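Local coordinates for protein diacylglycerol kinase (Bacillus anthracis, PDB 3S40) that probably transfers the gamma-phosphate of ATP to the hydroxyl of diacylglycerol or a related lipid, as in the bacterial lipid kinases of its family, at residues I94-T99 against A114-L119; S212-V217 against T223-V228; Y56-A61 against A84-R89. All blocks are in the same frame, centred on the assembly; numbering follows the deposited sequence.

Contact 1. Residues I94-T99 against A114-L119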
loop_
_atom_site.group_PDB
_atom_site.type_symbol
_atom_site.label_atom_id
_atom_site.label_comp_id
_atom_site.label_asym_id
_atom_site.label_seq_id
_atom_site.Cartn_x
_atom_site.Cartn_y
_atom_site.Cartn_z
ATOM N N ILE A 94 -2.433 -10.594 3.495
ATOM C CA ILE A 94 -3.575 -9.745 3.836
ATOM C C ILE A 94 -4.853 -10.480 3.524
ATOM O O ILE A 94 -4.993 -11.044 2.453
ATOM C CB ILE A 94 -3.577 -8.438 2.985
ATOM C CG1 ILE A 94 -2.291 -7.638 3.221
ATOM C CG2 ILE A 94 -4.821 -7.592 3.282
ATOM C CD1 ILE A 94 -2.141 -6.470 2.258
ATOM N N ILE A 95 -5.780 -10.490 4.470
ATOM C CA ILE A 95 -7.138 -10.870 4.163
ATOM C C ILE A 95 -7.910 -9.592 4.288
ATOM O O ILE A 95 -7.927 -8.979 5.344
ATOM C CB ILE A 95 -7.693 -11.915 5.114
ATOM C CG1 ILE A 95 -6.818 -13.165 5.072
ATOM C CG2 ILE A 95 -9.135 -12.258 4.712
ATOM C CD1 ILE A 95 -7.110 -14.142 6.201
ATOM N N PRO A 96 -8.536 -9.169 3.187
ATOM C CA PRO A 96 -9.157 -7.845 3.071
ATOM C C PRO A 96 -10.369 -7.721 3.994
ATOM O O PRO A 96 -11.306 -8.471 3.844
ATOM C CB PRO A 96 -9.570 -7.776 1.595
ATOM C CG PRO A 96 -9.748 -9.204 1.190
ATOM C CD PRO A 96 -8.748 -10.005 2.001
ATOM N N GLY A 97 -10.337 -6.790 4.940
ATOM C CA GLY A 97 -11.423 -6.655 5.890
ATOM C C GLY A 97 -11.948 -5.240 5.985
ATOM O O GLY A 97 -12.671 -4.904 6.924
ATOM N N GLY A 98 -11.586 -4.409 5.011
ATOM C CA GLY A 98 -12.042 -3.031 4.967
ATOM C C GLY A 98 -12.920 -2.839 3.747
ATOM O O GLY A 98 -13.440 -3.811 3.200
ATOM N N THR A 99 -13.082 -1.595 3.309
ATOM C CA THR A 99 -13.846 -1.335 2.093
ATOM C C THR A 99 -12.934 -1.206 0.862
ATOM O O THR A 99 -13.259 -1.722 -0.205
ATOM C CB THR A 99 -14.763 -0.106 2.240
ATOM O OG1 THR A 99 -13.975 1.051 2.537
ATOM C CG2 THR A 99 -15.771 -0.333 3.366
ATOM N N ALA A 114 -13.118 -15.741 2.301
ATOM C CA ALA A 114 -12.894 -17.185 2.298
ATOM C C ALA A 114 -11.850 -17.547 1.245
ATOM O O ALA A 114 -10.947 -18.345 1.502
ATOM C CB ALA A 114 -14.212 -17.953 2.042
ATOM N N GLU A 115 -12.000 -16.977 0.049
ATOM C CA GLU A 115 -11.058 -17.207 -1.058
ATOM C C GLU A 115 -9.663 -16.649 -0.773
ATOM O O GLU A 115 -8.654 -17.259 -1.135
ATOM C CB GLU A 115 -11.594 -16.608 -2.361
ATOM C CG GLU A 115 -12.862 -17.285 -2.866
ATOM C CD GLU A 115 -12.690 -18.790 -2.995
ATOM O OE1 GLU A 115 -11.632 -19.225 -3.497
ATOM O OE2 GLU A 115 -13.606 -19.537 -2.582
ATOM N N ALA A 116 -9.622 -15.482 -0.138
ATOM C CA ALA A 116 -8.372 -14.874 0.292
ATOM C C ALA A 116 -7.598 -15.772 1.271
ATOM O O ALA A 116 -6.376 -15.849 1.198
ATOM C CB ALA A 116 -8.646 -13.502 0.923
ATOM N N ALA A 117 -8.305 -16.416 2.210
ATOM C CA ALA A 117 -7.648 -17.287 3.180
ATOM C C ALA A 117 -7.076 -18.521 2.480
ATOM O O ALA A 117 -5.981 -18.942 2.771
ATOM C CB ALA A 117 -8.646 -17.711 4.328
ATOM N N LYS A 118 -7.838 -19.083 1.546
ATOM C CA LYS A 118 -7.384 -20.234 0.776
ATOM C C LYS A 118 -6.163 -19.929 -0.100
ATOM O O LYS A 118 -5.242 -20.738 -0.185
ATOM C CB LYS A 118 -8.531 -20.785 -0.073
ATOM C CG LYS A 118 -9.690 -21.248 0.801
ATOM C CD LYS A 118 -10.885 -21.679 -0.017
ATOM C CE LYS A 118 -12.073 -21.946 0.883
ATOM N NZ LYS A 118 -13.270 -22.308 0.078
ATOM N N LEU A 119 -6.170 -18.758 -0.731
ATOM C CA LEU A 119 -4.996 -18.242 -1.438
ATOM C C LEU A 119 -3.718 -18.308 -0.578
ATOM O O LEU A 119 -2.675 -18.771 -1.032
ATOM C CB LEU A 119 -5.240 -16.800 -1.909
ATOM C CG LEU A 119 -4.021 -16.179 -2.623
ATOM C CD1 LEU A 119 -3.816 -16.809 -3.985
ATOM C CD2 LEU A 119 -4.173 -14.678 -2.734
#
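An apolar helix-on-strand contact joins I95 and P96, at the C-terminal end of strand 91-96, to A116 and A117 of helix 113-120, in the N-terminal alpha/beta domain. Helix and strand segments run antiparallel, at 170° with their axes 7.9 Å apart, a spacing consistent with the small alanine side chains at the interface. The methyl of A116 sits over the junction of the two strand residues, with CB 3.7 Å from P96 CD and 4.0 Å from I95 CG2. I95 divides its branches between the two alanines: CG2, opposite the backbone N about the CA-CB bond, meets A116, while CG1 (chi1 -59°) carries CD1 to within 4.3 Å of A117 CB. No hydrogen bond crosses; the backbone of I95 pairs instead with V69 and G71 of the neighbouring strand. I31 of helix 24-38 packs against both I95 and A117, closing one flank of the buried patch, and N101 and S104 touch P96. Beyond the proline the chain leaves the sheet through G97 and G98, and G98 N donates to the side chain of N101. The run PGGT after an edge strand of a parallel sheet is the glycine-rich turn seen in lipid kinases related to DgkB and YegS, within the alpha/beta catalytic domain, of the PFK clan, whose sheet helix 113-120 covers.

Contact 2. Residues S212-V217 against T223-V228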
loop_
_atom_site.group_PDB
_atom_site.type_symbol
_atom_site.label_atom_id
_atom_site.label_comp_id
_atom_site.label_asym_id
_atom_site.label_seq_id
_atom_site.Cartn_x
_atom_site.Cartn_y
_atom_site.Cartn_z
ATOM N N SER A 212 -5.186 2.351 -9.638
ATOM C CA SER A 212 -4.534 3.641 -9.525
ATOM C C SER A 212 -4.678 4.425 -10.821
ATOM O O SER A 212 -4.527 3.868 -11.914
ATOM C CB SER A 212 -3.046 3.435 -9.219
ATOM O OG SER A 212 -2.313 4.632 -9.380
ATOM N N PHE A 213 -4.946 5.724 -10.701
ATOM C CA PHE A 213 -4.979 6.598 -11.871
ATOM C C PHE A 213 -3.583 6.923 -12.430
ATOM O O PHE A 213 -3.460 7.551 -13.485
ATOM C CB PHE A 213 -5.750 7.885 -11.550
ATOM C CG PHE A 213 -5.239 8.622 -10.334
ATOM C CD1 PHE A 213 -4.027 9.301 -10.382
ATOM C CD2 PHE A 213 -5.979 8.652 -9.159
ATOM C CE1 PHE A 213 -3.552 9.994 -9.290
ATOM C CE2 PHE A 213 -5.512 9.344 -8.042
ATOM C CZ PHE A 213 -4.297 10.019 -8.107
ATOM N N ILE A 214 -2.530 6.501 -11.732
ATOM C CA ILE A 214 -1.161 6.640 -12.250
ATOM C C ILE A 214 -0.846 5.480 -13.196
ATOM O O ILE A 214 -0.859 4.314 -12.789
ATOM C CB ILE A 214 -0.120 6.681 -11.107
ATOM C CG1 ILE A 214 -0.477 7.771 -10.094
ATOM C CG2 ILE A 214 1.321 6.888 -11.644
ATOM C CD1 ILE A 214 0.488 7.839 -8.891
ATOM N N PRO A 215 -0.561 5.791 -14.471
ATOM C CA PRO A 215 -0.345 4.727 -15.459
ATOM C C PRO A 215 0.903 3.896 -15.175
ATOM O O PRO A 215 1.949 4.418 -14.803
ATOM C CB PRO A 215 -0.194 5.493 -16.789
ATOM C CG PRO A 215 -0.816 6.825 -16.533
ATOM C CD PRO A 215 -0.490 7.124 -15.090
ATOM N N ASN A 216 0.765 2.590 -15.359
ATOM C CA ASN A 216 1.830 1.629 -15.102
ATOM C C ASN A 216 2.585 1.737 -13.772
ATOM O O ASN A 216 3.743 1.360 -13.702
ATOM C CB ASN A 216 2.840 1.585 -16.259
ATOM C CG ASN A 216 3.614 0.264 -16.299
ATOM O OD1 ASN A 216 3.037 -0.809 -16.082
ATOM N ND2 ASN A 216 4.924 0.337 -16.554
ATOM N N VAL A 217 1.960 2.230 -12.714
ATOM C CA VAL A 217 2.618 2.135 -11.413
ATOM C C VAL A 217 2.653 0.641 -11.027
ATOM O O VAL A 217 1.716 -0.086 -11.318
ATOM C CB VAL A 217 1.891 2.975 -10.345
ATOM C CG1 VAL A 217 0.399 2.654 -10.351
ATOM C CG2 VAL A 217 2.511 2.763 -8.968
ATOM N N THR A 223 11.092 1.148 -8.856
ATOM C CA THR A 223 11.026 2.608 -8.937
ATOM C C THR A 223 9.718 3.108 -8.354
ATOM O O THR A 223 8.785 2.329 -8.114
ATOM C CB THR A 223 11.137 3.138 -10.392
ATOM O OG1 THR A 223 9.953 2.796 -11.120
ATOM C CG2 THR A 223 12.362 2.568 -11.109
ATOM N N LEU A 224 9.667 4.416 -8.145
ATOM C CA LEU A 224 8.474 5.113 -7.707
ATOM C C LEU A 224 7.959 5.947 -8.865
ATOM O O LEU A 224 8.748 6.387 -9.718
ATOM C CB LEU A 224 8.833 6.041 -6.557
ATOM C CG LEU A 224 9.174 5.254 -5.300
ATOM C CD1 LEU A 224 9.513 6.174 -4.146
ATOM C CD2 LEU A 224 7.980 4.371 -4.949
ATOM N N ASP A 225 6.644 6.171 -8.884
ATOM C CA ASP A 225 5.998 6.963 -9.927
ATOM C C ASP A 225 5.619 8.350 -9.425
ATOM O O ASP A 225 4.776 8.506 -8.535
ATOM C CB ASP A 225 4.758 6.249 -10.469
ATOM C CG ASP A 225 5.114 5.100 -11.387
ATOM O OD1 ASP A 225 4.824 5.179 -12.606
ATOM O OD2 ASP A 225 5.711 4.123 -10.891
ATOM N N ILE A 226 6.266 9.355 -9.998
ATOM C CA ILE A 226 5.911 10.735 -9.732
ATOM C C ILE A 226 4.787 11.113 -10.675
ATOM O O ILE A 226 4.856 10.858 -11.876
ATOM C CB ILE A 226 7.089 11.677 -9.997
ATOM C CG1 ILE A 226 8.295 11.286 -9.138
ATOM C CG2 ILE A 226 6.672 13.122 -9.767
ATOM C CD1 ILE A 226 9.528 12.138 -9.390
ATOM N N PHE A 227 3.752 11.731 -10.129
ATOM C CA PHE A 227 2.598 12.108 -10.924
ATOM C C PHE A 227 2.146 13.495 -10.482
ATOM O O PHE A 227 1.781 13.716 -9.314
ATOM C CB PHE A 227 1.477 11.076 -10.737
ATOM C CG PHE A 227 0.297 11.269 -11.659
ATOM C CD1 PHE A 227 0.307 10.741 -12.935
ATOM C CD2 PHE A 227 -0.815 11.984 -11.242
ATOM C CE1 PHE A 227 -0.777 10.910 -13.785
ATOM C CE2 PHE A 227 -1.906 12.157 -12.084
ATOM C CZ PHE A 227 -1.887 11.618 -13.354
ATOM N N VAL A 228 2.188 14.435 -11.415
ATOM C CA VAL A 228 1.825 15.812 -11.122
ATOM C C VAL A 228 0.665 16.271 -11.991
ATOM O O VAL A 228 0.712 16.151 -13.211
ATOM C CB VAL A 228 3.005 16.745 -11.372
ATOM C CG1 VAL A 228 2.598 18.184 -11.087
ATOM C CG2 VAL A 228 4.193 16.332 -10.516
#
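F227 reaches across with CG opposite its backbone N (chi1 -172°), while I214, at chi1 -54°, turns CG1 beside its own N and lays that branch along the F227 side chain. The two meet where the loop before strand 224-230 folds back over that strand, in the C-terminal beta sandwich; a type II turn from I214 to V217 gives the loop its bend. Two methyls of I214 meet different strand residues: CD1 lies 3.9 Å from F227 CB, and CG2 lies 3.7 Å from D225 CB. F213 lies along one flank of the F227 ring, its CE1 3.9 Å from both F227 CD2 and CE2, with ring planes inclined at 52°. At the opposite flank of the F227 ring, P215 CD lies 4.0 Å from CE1. An ST turn opens the loop, I214 N donating to S212 OG at 3.0 Å. The D225 carboxylate is buried under V217 and gripped by strand 254-259: H256 bonds OD1 and K258 forms a salt bridge with OD2, which would favour the ionised form. K258 also donates to N216 O, tying loop and carboxylate together. V217 lies against the carboxylate, its CA 3.7 Å from D225 OD2 and CG2 4.0 Å from the same oxygen.

Contact 3. Residues Y56-A61 against A84-R89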
loop_
_atom_site.group_PDB
_atom_site.type_symbol
_atom_site.label_atom_id
_atom_site.label_comp_id
_atom_site.label_asym_id
_atom_site.label_seq_id
_atom_site.Cartn_x
_atom_site.Cartn_y
_atom_site.Cartn_z
ATOM N N TYR A 56 1.932 -6.302 17.833
ATOM C CA TYR A 56 1.983 -7.753 17.661
ATOM C C TYR A 56 3.021 -8.083 16.600
ATOM O O TYR A 56 3.804 -9.028 16.759
ATOM C CB TYR A 56 0.638 -8.341 17.232
ATOM C CG TYR A 56 -0.509 -8.183 18.199
ATOM C CD1 TYR A 56 -0.299 -7.931 19.546
ATOM C CD2 TYR A 56 -1.828 -8.293 17.747
ATOM C CE1 TYR A 56 -1.385 -7.798 20.433
ATOM C CE2 TYR A 56 -2.903 -8.161 18.607
ATOM C CZ TYR A 56 -2.680 -7.917 19.947
ATOM O OH TYR A 56 -3.766 -7.779 20.780
ATOM N N CYS A 57 3.040 -7.290 15.525
ATOM C CA CYS A 57 4.015 -7.517 14.461
ATOM C C CYS A 57 5.412 -7.465 15.020
ATOM O O CYS A 57 6.223 -8.346 14.758
ATOM C CB CYS A 57 3.870 -6.499 13.322
ATOM S SG CYS A 57 2.458 -6.839 12.234
ATOM N N GLN A 58 5.682 -6.422 15.793
ATOM C CA GLN A 58 7.012 -6.212 16.347
ATOM C C GLN A 58 7.395 -7.291 17.355
ATOM O O GLN A 58 8.539 -7.702 17.410
ATOM C CB GLN A 58 7.136 -4.802 16.936
ATOM C CG GLN A 58 7.216 -3.767 15.807
ATOM C CD GLN A 58 7.221 -2.329 16.271
ATOM O OE1 GLN A 58 6.880 -2.022 17.411
ATOM N NE2 GLN A 58 7.590 -1.432 15.372
ATOM N N GLU A 59 6.421 -7.797 18.105
ATOM C CA GLU A 59 6.734 -8.846 19.059
ATOM C C GLU A 59 6.977 -10.188 18.377
ATOM O O GLU A 59 7.846 -10.939 18.791
ATOM C CB GLU A 59 5.626 -8.984 20.091
ATOM C CG GLU A 59 5.773 -10.208 20.946
ATOM C CD GLU A 59 4.679 -10.295 21.996
ATOM O OE1 GLU A 59 3.845 -9.359 22.059
ATOM O OE2 GLU A 59 4.657 -11.293 22.752
ATOM N N PHE A 60 6.199 -10.506 17.346
ATOM C CA PHE A 60 6.312 -11.833 16.733
ATOM C C PHE A 60 7.210 -11.902 15.507
ATOM O O PHE A 60 7.469 -12.986 14.986
ATOM C CB PHE A 60 4.934 -12.398 16.402
ATOM C CG PHE A 60 4.186 -12.858 17.612
ATOM C CD1 PHE A 60 4.230 -14.177 18.002
ATOM C CD2 PHE A 60 3.455 -11.956 18.373
ATOM C CE1 PHE A 60 3.539 -14.598 19.116
ATOM C CE2 PHE A 60 2.765 -12.365 19.490
ATOM C CZ PHE A 60 2.807 -13.691 19.868
ATOM N N ALA A 61 7.683 -10.744 15.060
ATOM C CA ALA A 61 8.528 -10.667 13.862
ATOM C C ALA A 61 9.696 -11.664 13.835
ATOM O O ALA A 61 9.953 -12.269 12.815
ATOM C CB ALA A 61 9.011 -9.238 13.634
ATOM N N ALA A 84 8.338 -2.741 8.741
ATOM C CA ALA A 84 9.309 -2.158 7.822
ATOM C C ALA A 84 10.659 -1.805 8.473
ATOM O O ALA A 84 11.713 -2.069 7.894
ATOM C CB ALA A 84 8.719 -0.954 7.088
ATOM N N PRO A 85 10.642 -1.210 9.674
ATOM C CA PRO A 85 11.954 -0.811 10.220
ATOM C C PRO A 85 12.765 -1.932 10.874
ATOM O O PRO A 85 13.882 -1.678 11.318
ATOM C CB PRO A 85 11.599 0.285 11.235
ATOM C CG PRO A 85 10.172 0.068 11.572
ATOM C CD PRO A 85 9.515 -0.619 10.413
ATOM N N LEU A 86 12.239 -3.151 10.893
ATOM C CA LEU A 86 12.886 -4.255 11.580
ATOM C C LEU A 86 13.938 -4.969 10.745
ATOM O O LEU A 86 13.822 -5.051 9.515
ATOM C CB LEU A 86 11.833 -5.284 12.017
ATOM C CG LEU A 86 10.660 -4.745 12.840
ATOM C CD1 LEU A 86 9.769 -5.895 13.365
ATOM C CD2 LEU A 86 11.151 -3.863 13.987
ATOM N N GLU A 87 14.955 -5.510 11.420
ATOM C CA GLU A 87 16.012 -6.269 10.749
ATOM C C GLU A 87 15.467 -7.578 10.241
ATOM O O GLU A 87 15.866 -8.074 9.189
ATOM C CB GLU A 87 17.190 -6.554 11.689
ATOM C CG GLU A 87 17.904 -5.280 12.163
ATOM C CD GLU A 87 18.402 -4.407 11.006
ATOM O OE1 GLU A 87 19.060 -4.951 10.090
ATOM O OE2 GLU A 87 18.124 -3.183 11.005
ATOM N N ILE A 88 14.567 -8.158 11.010
ATOM C CA ILE A 88 13.986 -9.422 10.610
ATOM C C ILE A 88 12.489 -9.247 10.344
ATOM O O ILE A 88 11.747 -8.792 11.213
ATOM C CB ILE A 88 14.248 -10.486 11.663
ATOM C CG1 ILE A 88 15.759 -10.669 11.827
ATOM C CG2 ILE A 88 13.563 -11.795 11.276
ATOM C CD1 ILE A 88 16.132 -11.653 12.904
ATOM N N ARG A 89 12.072 -9.586 9.124
ATOM C CA ARG A 89 10.711 -9.346 8.662
ATOM C C ARG A 89 10.131 -10.584 7.986
ATOM O O ARG A 89 10.510 -10.929 6.874
ATOM C CB ARG A 89 10.683 -8.183 7.679
ATOM C CG ARG A 89 11.361 -6.929 8.200
ATOM C CD ARG A 89 11.381 -5.833 7.138
ATOM N NE ARG A 89 12.140 -6.222 5.954
ATOM C CZ ARG A 89 13.470 -6.219 5.867
ATOM N NH1 ARG A 89 14.221 -5.876 6.905
ATOM N NH2 ARG A 89 14.055 -6.591 4.738
#
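L86 projects from the loop 84-89 onto the last turn of helix 52-60, and its path explains most of the contact. From CB, directed at the helix, the chain turns at CG, which lies opposite the carbonyl carbon (chi1 -53°), and forks into two methyls. CD1 does the touching. It presses on A61 CB at 3.4 Å, closer than carbon atoms usually pack, and rests 4.1 Å from Q58 CA, so that one methyl fills the notch between a residue and its neighbour three positions on. Q58 CG lies 4.1 Å from the same CD1; the glutamine side chain runs roughly at right angles to the leucine, and its amide makes a weak hydrogen bond to G82 O at the end of helix 73-83. The A61 methyl is shared: its other neighbour is the backbone oxygen of I88, 3.7 Å from A61 CB. In return I88 CG2 comes to 4.0 Å from A61 O.

No hydrogen bond joins the two segments, but the loop is braced from within. R89 NH1 donates to L86 O over 2.8 Å, with the oxygen lying in the guanidinium plane and the donor nearly in line with the carbonyl bond (C=O...N 161°). R89 NE also bonds H292 O, on the long strand 284-296, and A84 O accepts from the H292 ring. A61 also touches L83 of helix 73-83. The arrangement belongs to the alpha/beta catalytic domain: the connection from helix 73-83 into strand 91-96 packs on the C-terminal end of a neighbouring helix.

In the fold
From the N terminus, helix 52-60 comes first; strand 66-71 and helix 73-83 follow before the loop at 84-89 returns to it, so contact 3 closes a strand-helix excursion. The chain then enters strand 91-96, and contact 1 closes the shorter excursion through helix 102-106 to helix 113-120. Both belong to the alpha/beta domain, their centres about 22 Å apart. Contact 2 comes last, closing a brief loop within the C-terminal beta sandwich, on the opposite side of the chain's centre from the other two. All three follow in series, neither nested nor crossed, and none touches another. The last long strand, 284-296, comes back beside contact 3, so the two domains meet there.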